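Local coordinates for protein lactate dehydrogenase, adjacent gene encodes predicted malate dehydrogenase (Cryptosporidium parvum, PDB 4ND2) that probably catalyses the NAD-dependent interconversion of (S)-lactate and pyruvate, as an L-lactate dehydrogenase of the LDH/MDH superfamily, at residues Ile7-Ser12 with Ile77-Ile82; Ile118-Pro123 with Cys143-Val148; Ala253-Ser258 with Thr276-Asn281. One frame throughout, in Å; residues are numbered along the deposited sequence.

Contact 1 of 3, residues Ile7-Ser12 with Ile77-Ile82; sequences IAVIGS and IITASI. With A3D (3-acetylpyridine adenine dinucleotide), chain C.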
loop_
_atom_site.group_PDB
_atom_site.type_symbol
_atom_site.label_atom_id
_atom_site.label_comp_id
_atom_site.label_asym_id
_atom_site.label_seq_id
_atom_site.Cartn_x
_atom_site.Cartn_y
_atom_site.Cartn_z
ATOM N N ILE A 7 -12.119 4.876 15.037
ATOM C CA ILE A 7 -12.936 3.668 15.042
ATOM C C ILE A 7 -12.941 3.058 16.439
ATOM O O ILE A 7 -11.883 2.820 17.022
ATOM C CB ILE A 7 -12.414 2.615 14.041
ATOM C CG1 ILE A 7 -12.446 3.178 12.612
ATOM C CG2 ILE A 7 -13.237 1.334 14.139
ATOM C CD1 ILE A 7 -11.856 2.257 11.565
ATOM N N ALA A 8 -14.135 2.809 16.967
ATOM C CA ALA A 8 -14.288 2.108 18.239
ATOM C C ALA A 8 -14.621 0.645 17.970
ATOM O O ALA A 8 -15.559 0.342 17.231
ATOM C CB ALA A 8 -15.376 2.755 19.082
ATOM N N VAL A 9 -13.834 -0.251 18.559
ATOM C CA VAL A 9 -14.059 -1.683 18.455
ATOM C C VAL A 9 -14.575 -2.189 19.803
ATOM O O VAL A 9 -13.827 -2.233 20.787
ATOM C CB VAL A 9 -12.763 -2.422 18.063
ATOM C CG1 VAL A 9 -13.003 -3.921 17.968
ATOM C CG2 VAL A 9 -12.223 -1.877 16.747
ATOM N N ILE A 10 -15.857 -2.552 19.842
ATOM C CA ILE A 10 -16.515 -2.975 21.080
ATOM C C ILE A 10 -16.399 -4.488 21.202
ATOM O O ILE A 10 -17.102 -5.234 20.517
ATOM C CB ILE A 10 -18.001 -2.553 21.121
ATOM C CG1 ILE A 10 -18.169 -1.080 20.721
ATOM C CG2 ILE A 10 -18.592 -2.808 22.503
ATOM C CD1 ILE A 10 -17.314 -0.104 21.505
ATOM N N GLY A 11 -15.499 -4.931 22.075
ATOM C CA GLY A 11 -15.163 -6.342 22.207
ATOM C C GLY A 11 -13.795 -6.570 21.603
ATOM O O GLY A 11 -13.611 -6.402 20.395
ATOM N N SER A 12 -12.834 -6.945 22.444
ATOM C CA SER A 12 -11.436 -7.051 22.037
ATOM C C SER A 12 -10.948 -8.495 22.062
ATOM O O SER A 12 -9.822 -8.779 22.477
ATOM C CB SER A 12 -10.571 -6.173 22.941
ATOM O OG SER A 12 -11.060 -4.841 22.934
ATOM N N ILE A 77 -17.596 -0.686 15.583
ATOM C CA ILE A 77 -17.698 -2.076 15.154
ATOM C C ILE A 77 -17.940 -2.949 16.385
ATOM O O ILE A 77 -17.122 -2.972 17.308
ATOM C CB ILE A 77 -16.436 -2.539 14.395
ATOM C CG1 ILE A 77 -16.118 -1.568 13.251
ATOM C CG2 ILE A 77 -16.634 -3.946 13.851
ATOM C CD1 ILE A 77 -14.802 -1.833 12.555
ATOM N N ILE A 78 -19.070 -3.655 16.395
ATOM C CA ILE A 78 -19.497 -4.437 17.558
ATOM C C ILE A 78 -19.159 -5.913 17.382
ATOM O O ILE A 78 -19.737 -6.598 16.536
ATOM C CB ILE A 78 -21.013 -4.283 17.820
ATOM C CG1 ILE A 78 -21.391 -2.801 17.893
ATOM C CG2 ILE A 78 -21.410 -4.998 19.109
ATOM C CD1 ILE A 78 -22.870 -2.539 18.091
ATOM N N THR A 79 -18.219 -6.394 18.193
ATOM C CA THR A 79 -17.809 -7.795 18.180
ATOM C C THR A 79 -18.156 -8.515 19.487
ATOM O O THR A 79 -17.949 -9.721 19.594
ATOM C CB THR A 79 -16.288 -7.929 17.950
ATOM O OG1 THR A 79 -15.582 -7.684 19.174
ATOM C CG2 THR A 79 -15.810 -6.955 16.887
ATOM N N ALA A 80 -18.691 -7.783 20.465
ATOM C CA ALA A 80 -18.919 -8.321 21.807
ATOM C C ALA A 80 -19.868 -9.511 21.775
ATOM O O ALA A 80 -20.875 -9.494 21.067
ATOM C CB ALA A 80 -19.461 -7.239 22.727
ATOM N N SER A 81 -19.538 -10.540 22.548
ATOM C CA SER A 81 -20.289 -11.786 22.538
ATOM C C SER A 81 -20.023 -12.608 23.791
ATOM O O SER A 81 -18.945 -12.518 24.384
ATOM C CB SER A 81 -19.902 -12.609 21.307
ATOM O OG SER A 81 -20.514 -13.888 21.313
ATOM N N ILE A 82 -21.011 -13.413 24.177
ATOM C CA ILE A 82 -20.837 -14.401 25.243
ATOM C C ILE A 82 -19.825 -15.454 24.783
ATOM O O ILE A 82 -19.682 -15.683 23.584
ATOM C CB ILE A 82 -22.172 -15.074 25.643
ATOM C CG1 ILE A 82 -22.752 -15.912 24.492
ATOM C CG2 ILE A 82 -23.175 -14.024 26.101
ATOM C CD1 ILE A 82 -24.008 -16.668 24.868
HETATM P PA A3D C . -14.315 -13.775 21.368
HETATM O O1A A3D C . -12.886 -14.030 20.975
HETATM O O2A A3D C . -14.953 -14.630 22.431
HETATM O O5B A3D C . -14.451 -12.242 21.815
HETATM C C5B A3D C . -15.631 -11.721 22.416
HETATM C C4B A3D C . -15.214 -10.555 23.298
HETATM O O4B A3D C . -16.368 -9.830 23.728
HETATM C C3B A3D C . -14.475 -11.009 24.557
HETATM O O3B A3D C . -13.168 -10.427 24.622
HETATM C C2B A3D C . -15.351 -10.541 25.704
HETATM O O2B A3D C . -14.620 -10.101 26.853
HETATM C C1B A3D C . -16.132 -9.407 25.068
HETATM N N9A A3D C . -17.390 -9.088 25.775
HETATM C C8A A3D C . -18.239 -9.936 26.387
HETATM N N7A A3D C . -19.280 -9.251 26.924
HETATM C C5A A3D C . -19.094 -7.948 26.657
HETATM C C6A A3D C . -19.809 -6.686 26.931
HETATM N N6A A3D C . -20.973 -6.680 27.625
HETATM N N1A A3D C . -19.259 -5.541 26.460
HETATM C C2A A3D C . -18.104 -5.520 25.766
HETATM N N3A A3D C . -17.404 -6.634 25.485
HETATM C C4A A3D C . -17.844 -7.848 25.896
HETATM O O3 A3D C . -15.291 -13.843 20.082
HETATM P PN A3D C . -14.851 -13.513 18.561
HETATM O O1N A3D C . -14.167 -14.722 17.990
HETATM O O2N A3D C . -14.162 -12.177 18.505
HETATM O O5D A3D C . -16.290 -13.347 17.867
HETATM C C5D A3D C . -17.121 -12.257 18.250
HETATM C C4D A3D C . -18.526 -12.390 17.674
HETATM O O4D A3D C . -18.480 -12.296 16.245
HETATM C C3D A3D C . -19.196 -13.723 17.998
HETATM O O3D A3D C . -20.557 -13.501 18.368
HETATM C C2D A3D C . -19.149 -14.494 16.699
HETATM O O2D A3D C . -20.220 -15.429 16.542
HETATM C C1D A3D C . -19.250 -13.363 15.691
HETATM N N1N A3D C . -18.782 -13.716 14.352
HETATM C C2N A3D C . -19.557 -13.389 13.307
HETATM C C3N A3D C . -19.169 -13.696 12.011
HETATM C C7N A3D C . -20.033 -13.329 10.843
HETATM O O7N A3D C . -19.680 -13.681 9.736
HETATM C C8N A3D C . -21.289 -12.536 11.042
HETATM C C4N A3D C . -17.960 -14.346 11.803
HETATM C C5N A3D C . -17.173 -14.671 12.898
HETATM C C6N A3D C . -17.611 -14.344 14.173
#
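I7 and I77 lie side by side and cross at a slant on the face of the sheet that also carries V9, where helix 14-26 covers them through V23 and I19. I77 has CG1 anti to its carbonyl carbon and continues extended (chi2 173°), which carries its CD1 to within 3.9 Å of I7 CG2. I10 and I78 project from the other face and both pack on V104 of helix 94-111; branched aliphatic residues suit strands buried from two sides. In this central parallel pair of the Rossmann fold, I77 N bonds to A8 O, I10 N to I77 O and T79 N to I10 O, and the loops after the strand ends carry the cofactor site. Just after the strands, T79 OG1 donates to G11 O at 2.6 Å, from above the carbonyl plane. At G11, first glycine of the GxGxxG pattern, a CB would run into T79 OG1 and A80 N, and also jam against I10 O, which by itself calls for glycine. The small methyl of A80 lies over the face of the adenine, CB 3.5 Å from A3D N3A. S81 N bonds weakly to A3D O4B, while S81 OG lies 3.0 Å from A3D O3D.

Contact 2 of 3, residues Ile118-Pro123 with Cys143-Val148; sequences ICITNP and CGMAGV. With A3D (3-acetylpyridine adenine dinucleotide), chain C; PYR (pyruvic acid), chain D.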
loop_
_atom_site.group_PDB
_atom_site.type_symbol
_atom_site.label_atom_id
_atom_site.label_comp_id
_atom_site.label_asym_id
_atom_site.label_seq_id
_atom_site.Cartn_x
_atom_site.Cartn_y
_atom_site.Cartn_z
ATOM N N ILE A 118 -21.285 -0.923 12.615
ATOM C CA ILE A 118 -21.162 -2.201 11.915
ATOM C C ILE A 118 -21.198 -3.339 12.939
ATOM O O ILE A 118 -20.260 -3.509 13.720
ATOM C CB ILE A 118 -19.846 -2.286 11.111
ATOM C CG1 ILE A 118 -19.755 -1.139 10.095
ATOM C CG2 ILE A 118 -19.737 -3.632 10.404
ATOM C CD1 ILE A 118 -18.356 -0.893 9.565
ATOM N N CYS A 119 -22.281 -4.111 12.936
ATOM C CA CYS A 119 -22.415 -5.254 13.837
ATOM C C CYS A 119 -21.754 -6.497 13.258
ATOM O O CYS A 119 -21.861 -6.759 12.061
ATOM C CB CYS A 119 -23.888 -5.550 14.114
ATOM S SG CYS A 119 -24.749 -4.215 14.963
ATOM N N ILE A 120 -21.056 -7.241 14.111
ATOM C CA ILE A 120 -20.501 -8.551 13.755
ATOM C C ILE A 120 -21.091 -9.661 14.639
ATOM O O ILE A 120 -21.235 -10.798 14.194
ATOM C CB ILE A 120 -18.959 -8.551 13.849
ATOM C CG1 ILE A 120 -18.379 -7.463 12.933
ATOM C CG2 ILE A 120 -18.397 -9.925 13.490
ATOM C CD1 ILE A 120 -16.871 -7.370 12.940
ATOM N N THR A 121 -21.433 -9.320 15.881
ATOM C CA THR A 121 -22.027 -10.254 16.848
ATOM C C THR A 121 -23.141 -11.118 16.251
ATOM O O THR A 121 -24.066 -10.595 15.629
ATOM C CB THR A 121 -22.607 -9.475 18.047
ATOM O OG1 THR A 121 -21.606 -8.596 18.576
ATOM C CG2 THR A 121 -23.082 -10.423 19.141
ATOM N N ASN A 122 -23.038 -12.434 16.450
ATOM C CA ASN A 122 -24.046 -13.388 15.964
ATOM C C ASN A 122 -25.174 -13.609 16.974
ATOM O O ASN A 122 -24.968 -13.416 18.178
ATOM C CB ASN A 122 -23.406 -14.743 15.631
ATOM C CG ASN A 122 -22.987 -14.858 14.175
ATOM O OD1 ASN A 122 -23.697 -14.411 13.275
ATOM N ND2 ASN A 122 -21.840 -15.488 13.938
ATOM N N PRO A 123 -26.368 -14.016 16.495
ATOM C CA PRO A 123 -26.759 -14.233 15.093
ATOM C C PRO A 123 -26.954 -12.910 14.350
ATOM O O PRO A 123 -27.834 -12.120 14.696
ATOM C CB PRO A 123 -28.078 -14.999 15.208
ATOM C CG PRO A 123 -28.642 -14.575 16.516
ATOM C CD PRO A 123 -27.467 -14.344 17.423
ATOM N N CYS A 143 -25.697 -1.329 10.299
ATOM C CA CYS A 143 -25.684 -2.487 9.414
ATOM C C CYS A 143 -24.852 -3.616 10.016
ATOM O O CYS A 143 -24.214 -3.439 11.058
ATOM C CB CYS A 143 -25.140 -2.097 8.040
ATOM S SG CYS A 143 -23.385 -1.675 8.031
ATOM N N GLY A 144 -24.869 -4.773 9.363
ATOM C CA GLY A 144 -24.138 -5.942 9.842
ATOM C C GLY A 144 -23.150 -6.477 8.825
ATOM O O GLY A 144 -23.457 -6.543 7.634
ATOM N N MET A 145 -21.966 -6.864 9.297
ATOM C CA MET A 145 -20.996 -7.558 8.457
ATOM C C MET A 145 -21.419 -9.010 8.309
ATOM O O MET A 145 -21.527 -9.737 9.296
ATOM C CB MET A 145 -19.590 -7.498 9.063
ATOM C CG MET A 145 -18.479 -8.003 8.145
ATOM S SD MET A 145 -18.521 -9.767 7.752
ATOM C CE MET A 145 -18.161 -10.494 9.348
ATOM N N ALA A 146 -21.652 -9.429 7.068
ATOM C CA ALA A 146 -21.912 -10.831 6.769
ATOM C C ALA A 146 -21.672 -11.116 5.294
ATOM O O ALA A 146 -20.873 -11.982 4.949
ATOM C CB ALA A 146 -23.333 -11.209 7.157
ATOM N N GLY A 147 -22.372 -10.374 4.438
ATOM C CA GLY A 147 -22.303 -10.556 2.992
ATOM C C GLY A 147 -20.908 -10.494 2.391
ATOM O O GLY A 147 -20.610 -11.233 1.456
ATOM N N VAL A 148 -20.054 -9.615 2.917
ATOM C CA VAL A 148 -18.673 -9.517 2.430
ATOM C C VAL A 148 -17.920 -10.820 2.707
ATOM O O VAL A 148 -17.175 -11.301 1.851
ATOM C CB VAL A 148 -17.917 -8.313 3.040
ATOM C CG1 VAL A 148 -16.441 -8.348 2.662
ATOM C CG2 VAL A 148 -18.536 -7.004 2.569
HETATM P PA A3D C . -14.315 -13.775 21.368
HETATM O O1A A3D C . -12.886 -14.030 20.975
HETATM O O2A A3D C . -14.953 -14.630 22.431
HETATM O O5B A3D C . -14.451 -12.242 21.815
HETATM C C5B A3D C . -15.631 -11.721 22.416
HETATM C C4B A3D C . -15.214 -10.555 23.298
HETATM O O4B A3D C . -16.368 -9.830 23.728
HETATM C C3B A3D C . -14.475 -11.009 24.557
HETATM O O3B A3D C . -13.168 -10.427 24.622
HETATM C C2B A3D C . -15.351 -10.541 25.704
HETATM O O2B A3D C . -14.620 -10.101 26.853
HETATM C C1B A3D C . -16.132 -9.407 25.068
HETATM N N9A A3D C . -17.390 -9.088 25.775
HETATM C C8A A3D C . -18.239 -9.936 26.387
HETATM N N7A A3D C . -19.280 -9.251 26.924
HETATM C C5A A3D C . -19.094 -7.948 26.657
HETATM C C6A A3D C . -19.809 -6.686 26.931
HETATM N N6A A3D C . -20.973 -6.680 27.625
HETATM N N1A A3D C . -19.259 -5.541 26.460
HETATM C C2A A3D C . -18.104 -5.520 25.766
HETATM N N3A A3D C . -17.404 -6.634 25.485
HETATM C C4A A3D C . -17.844 -7.848 25.896
HETATM O O3 A3D C . -15.291 -13.843 20.082
HETATM P PN A3D C . -14.851 -13.513 18.561
HETATM O O1N A3D C . -14.167 -14.722 17.990
HETATM O O2N A3D C . -14.162 -12.177 18.505
HETATM O O5D A3D C . -16.290 -13.347 17.867
HETATM C C5D A3D C . -17.121 -12.257 18.250
HETATM C C4D A3D C . -18.526 -12.390 17.674
HETATM O O4D A3D C . -18.480 -12.296 16.245
HETATM C C3D A3D C . -19.196 -13.723 17.998
HETATM O O3D A3D C . -20.557 -13.501 18.368
HETATM C C2D A3D C . -19.149 -14.494 16.699
HETATM O O2D A3D C . -20.220 -15.429 16.542
HETATM C C1D A3D C . -19.250 -13.363 15.691
HETATM N N1N A3D C . -18.782 -13.716 14.352
HETATM C C2N A3D C . -19.557 -13.389 13.307
HETATM C C3N A3D C . -19.169 -13.696 12.011
HETATM C C7N A3D C . -20.033 -13.329 10.843
HETATM O O7N A3D C . -19.680 -13.681 9.736
HETATM C C8N A3D C . -21.289 -12.536 11.042
HETATM C C4N A3D C . -17.960 -14.346 11.803
HETATM C C5N A3D C . -17.173 -14.671 12.898
HETATM C C6N A3D C . -17.611 -14.344 14.173
HETATM C C PYR D . -18.935 -17.290 9.992
HETATM O O PYR D . -17.735 -17.647 9.944
HETATM O OXT PYR D . -19.614 -17.172 8.949
HETATM C CA PYR D . -19.565 -17.022 11.287
HETATM O O3 PYR D . -20.646 -16.456 11.328
HETATM C CB PYR D . -18.875 -17.453 12.547
#
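C119 exchanges two backbone hydrogen bonds with the neighbouring strand, its N reaching C143 O at 2.8 Å and its O receiving M145 N at 2.8 Å. The same two oxygens also receive CA-H...O contacts, C143 O from I118 CA and C119 O from G144 CA. Apolar contact is centred on M145: its CB lies 4.1 Å from I118 CG2 and equally 4.1 Å from I120 CG1, both isoleucines crossing M145 at a slant. I118 CG1 also meets C143 SG. These strands and the intervening helix 124-135 form a right-handed beta-alpha-beta crossover at the edge of the Rossmann sheet, with the cofactor lying across the strand ends. The unbranched, bendable chain of M145 suits the place, because its bends at chi2 and chi3 bring CE to 3.6 Å from A3D O7N. I120 CG2 touches the pyridine-side ribose and the pyridine ring. The polar contacts to the ligands come from N122. Its ND2 donates to A3D O2D at 3.1 Å and to pyruvate O3 at 3.0 Å, while OD1 accepts from L124 N, which helps fix the flat amide. A cis peptide joins N122 to P123, and N122 N bonds weakly to A3D O3D.

Contact 3 of 3, residues Ala253-Ser258 with Thr276-Asn281; sequences AVVPCS and TIIGKN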
loop_
_atom_site.group_PDB
_atom_site.type_symbol
_atom_site.label_atom_id
_atom_site.label_comp_id
_atom_site.label_asym_id
_atom_site.label_seq_id
_atom_site.Cartn_x
_atom_site.Cartn_y
_atom_site.Cartn_z
ATOM N N ALA A 253 -18.977 2.218 -2.513
ATOM C CA ALA A 253 -18.623 0.840 -2.823
ATOM C C ALA A 253 -19.858 -0.044 -2.751
ATOM O O ALA A 253 -20.728 0.164 -1.906
ATOM C CB ALA A 253 -17.564 0.335 -1.853
ATOM N N VAL A 254 -19.928 -1.030 -3.640
ATOM C CA VAL A 254 -20.988 -2.026 -3.585
ATOM C C VAL A 254 -20.613 -3.044 -2.513
ATOM O O VAL A 254 -19.656 -3.804 -2.674
ATOM C CB VAL A 254 -21.203 -2.742 -4.933
ATOM C CG1 VAL A 254 -22.305 -3.787 -4.805
ATOM C CG2 VAL A 254 -21.546 -1.741 -6.025
ATOM N N VAL A 255 -21.361 -3.037 -1.417
ATOM C CA VAL A 255 -21.053 -3.869 -0.263
ATOM C C VAL A 255 -22.244 -4.761 0.080
ATOM O O VAL A 255 -23.286 -4.262 0.508
ATOM C CB VAL A 255 -20.706 -2.992 0.959
ATOM C CG1 VAL A 255 -20.377 -3.855 2.171
ATOM C CG2 VAL A 255 -19.543 -2.065 0.632
ATOM N N PRO A 256 -22.102 -6.085 -0.113
ATOM C CA PRO A 256 -23.129 -6.971 0.423
ATOM C C PRO A 256 -23.053 -6.966 1.948
ATOM O O PRO A 256 -22.012 -7.291 2.512
ATOM C CB PRO A 256 -22.764 -8.351 -0.147
ATOM C CG PRO A 256 -21.671 -8.124 -1.134
ATOM C CD PRO A 256 -21.019 -6.831 -0.770
ATOM N N CYS A 257 -24.135 -6.554 2.599
ATOM C CA CYS A 257 -24.186 -6.512 4.058
ATOM C C CYS A 257 -25.633 -6.571 4.542
ATOM O O CYS A 257 -26.572 -6.430 3.746
ATOM C CB CYS A 257 -23.484 -5.253 4.587
ATOM S SG CYS A 257 -24.331 -3.690 4.274
ATOM N N SER A 258 -25.809 -6.799 5.840
ATOM C CA SER A 258 -27.141 -6.843 6.426
ATOM C C SER A 258 -27.620 -5.410 6.621
ATOM O O SER A 258 -27.117 -4.694 7.491
ATOM C CB SER A 258 -27.136 -7.613 7.747
ATOM O OG SER A 258 -28.459 -7.819 8.218
ATOM N N THR A 276 -25.514 -3.348 -1.085
ATOM C CA THR A 276 -25.714 -1.938 -0.766
ATOM C C THR A 276 -24.648 -1.083 -1.432
ATOM O O THR A 276 -23.632 -1.595 -1.893
ATOM C CB THR A 276 -25.617 -1.680 0.752
ATOM O OG1 THR A 276 -24.258 -1.843 1.180
ATOM C CG2 THR A 276 -26.515 -2.629 1.531
ATOM N N ILE A 277 -24.898 0.222 -1.471
ATOM C CA ILE A 277 -23.869 1.210 -1.759
ATOM C C ILE A 277 -23.553 1.906 -0.436
ATOM O O ILE A 277 -24.453 2.461 0.194
ATOM C CB ILE A 277 -24.347 2.264 -2.780
ATOM C CG1 ILE A 277 -24.812 1.595 -4.081
ATOM C CG2 ILE A 277 -23.246 3.281 -3.059
ATOM C CD1 ILE A 277 -23.758 0.746 -4.759
ATOM N N ILE A 278 -22.289 1.862 -0.015
ATOM C CA ILE A 278 -21.865 2.513 1.228
ATOM C C ILE A 278 -20.966 3.717 0.943
ATOM O O ILE A 278 -20.009 3.624 0.168
ATOM C CB ILE A 278 -21.147 1.530 2.180
ATOM C CG1 ILE A 278 -22.122 0.430 2.614
ATOM C CG2 ILE A 278 -20.593 2.268 3.398
ATOM C CD1 ILE A 278 -21.555 -0.578 3.589
ATOM N N GLY A 279 -21.294 4.841 1.577
ATOM C CA GLY A 279 -20.494 6.060 1.499
ATOM C C GLY A 279 -20.537 6.824 2.809
ATOM O O GLY A 279 -20.859 6.255 3.853
ATOM N N LYS A 280 -20.234 8.118 2.748
ATOM C CA LYS A 280 -20.161 8.965 3.945
ATOM C C LYS A 280 -21.487 9.107 4.707
ATOM O O LYS A 280 -21.478 9.481 5.880
ATOM C CB LYS A 280 -19.629 10.359 3.583
ATOM C CG LYS A 280 -20.566 11.179 2.709
ATOM C CD LYS A 280 -19.909 12.456 2.215
ATOM C CE LYS A 280 -20.796 13.155 1.199
ATOM N NZ LYS A 280 -20.289 14.514 0.874
ATOM N N ASN A 281 -22.613 8.832 4.045
ATOM C CA ASN A 281 -23.928 8.827 4.704
ATOM C C ASN A 281 -24.388 7.422 5.126
ATOM O O ASN A 281 -25.570 7.213 5.412
ATOM C CB ASN A 281 -24.988 9.468 3.794
ATOM C CG ASN A 281 -24.745 10.948 3.556
ATOM O OD1 ASN A 281 -24.364 11.682 4.465
ATOM N ND2 ASN A 281 -24.978 11.397 2.326
#
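T276 meets V255 through both its backbone and its side chain. Its OG1 sits between the backbone N and the carbonyl carbon (chi1 70°), the crowded position, and from there donates to V255 O at 2.7 Å, in the carbonyl plane and on a lone pair. T276 N gives the same oxygen a second bond at 2.9 Å, but from well above that plane, so the two donors grip V255 O from different directions. Threonine suits the place because its hydroxyl adds to the strand bonding while its methyl, CG2, rests 3.7 Å from C257 SG. T276 O in turn takes V255 N, completing a hydrogen-bonded antiparallel pair. I277, next along, faces the other side of the sheet together with V254. Its chain turns at chi2 (-58°) and brings CD1 to 3.6 Å from V254 CG2. The second subunit closes over this side: its V164 packs on I277, and its D168 accepts a hydrogen bond from V254 N. The two strands form a beta hairpin in the alpha/beta C-terminal domain, strongly twisted, the short segments meeting at 119° between N-to-C directions where 180° would be straight antiparallel. I278 returns to the face of V255, which helix 234-248 covers through M243 and A246. An extended chain carries I278 CD1 to 3.7 Å from V255 CB; branched V255 and I278, with the small thiol of C257, fill the buried layer beneath the helix. The backbone of I278 pairs with A253, whose small methyl lies against A246: I278 N bonds to A253 O at 3.0 Å, and A253 N returns a longer, more bent bond of 3.2 Å to I278 O. Beyond G279 the chain leaves its partner; K280 N bonds to D250 OD1, and K280 packs on I2 of a third subunit.

Overall arrangement
All three contacts are buried strand pairings. Contact 2 lies nearest the centre of the chain, about 3 Å from it between centres, against 12 Å for contact 1 and 11 Å for contact 3, which sits at subunit interfaces. Contacts 1 and 2 share one parallel sheet: strands 75-78 and 116-119 are neighbours, with probable hydrogen bonds from I120 N to I78 O and between A80 O and T121 OG1. Both touch the cofactor, contact 1 at the adenine and both riboses, contact 2 at the pyridine, its ribose and the pyruvate. Antiparallel contact 3 meets contact 2 through a probable G144 N to S258 O bond, but C257 stays about 10 Å from A3D.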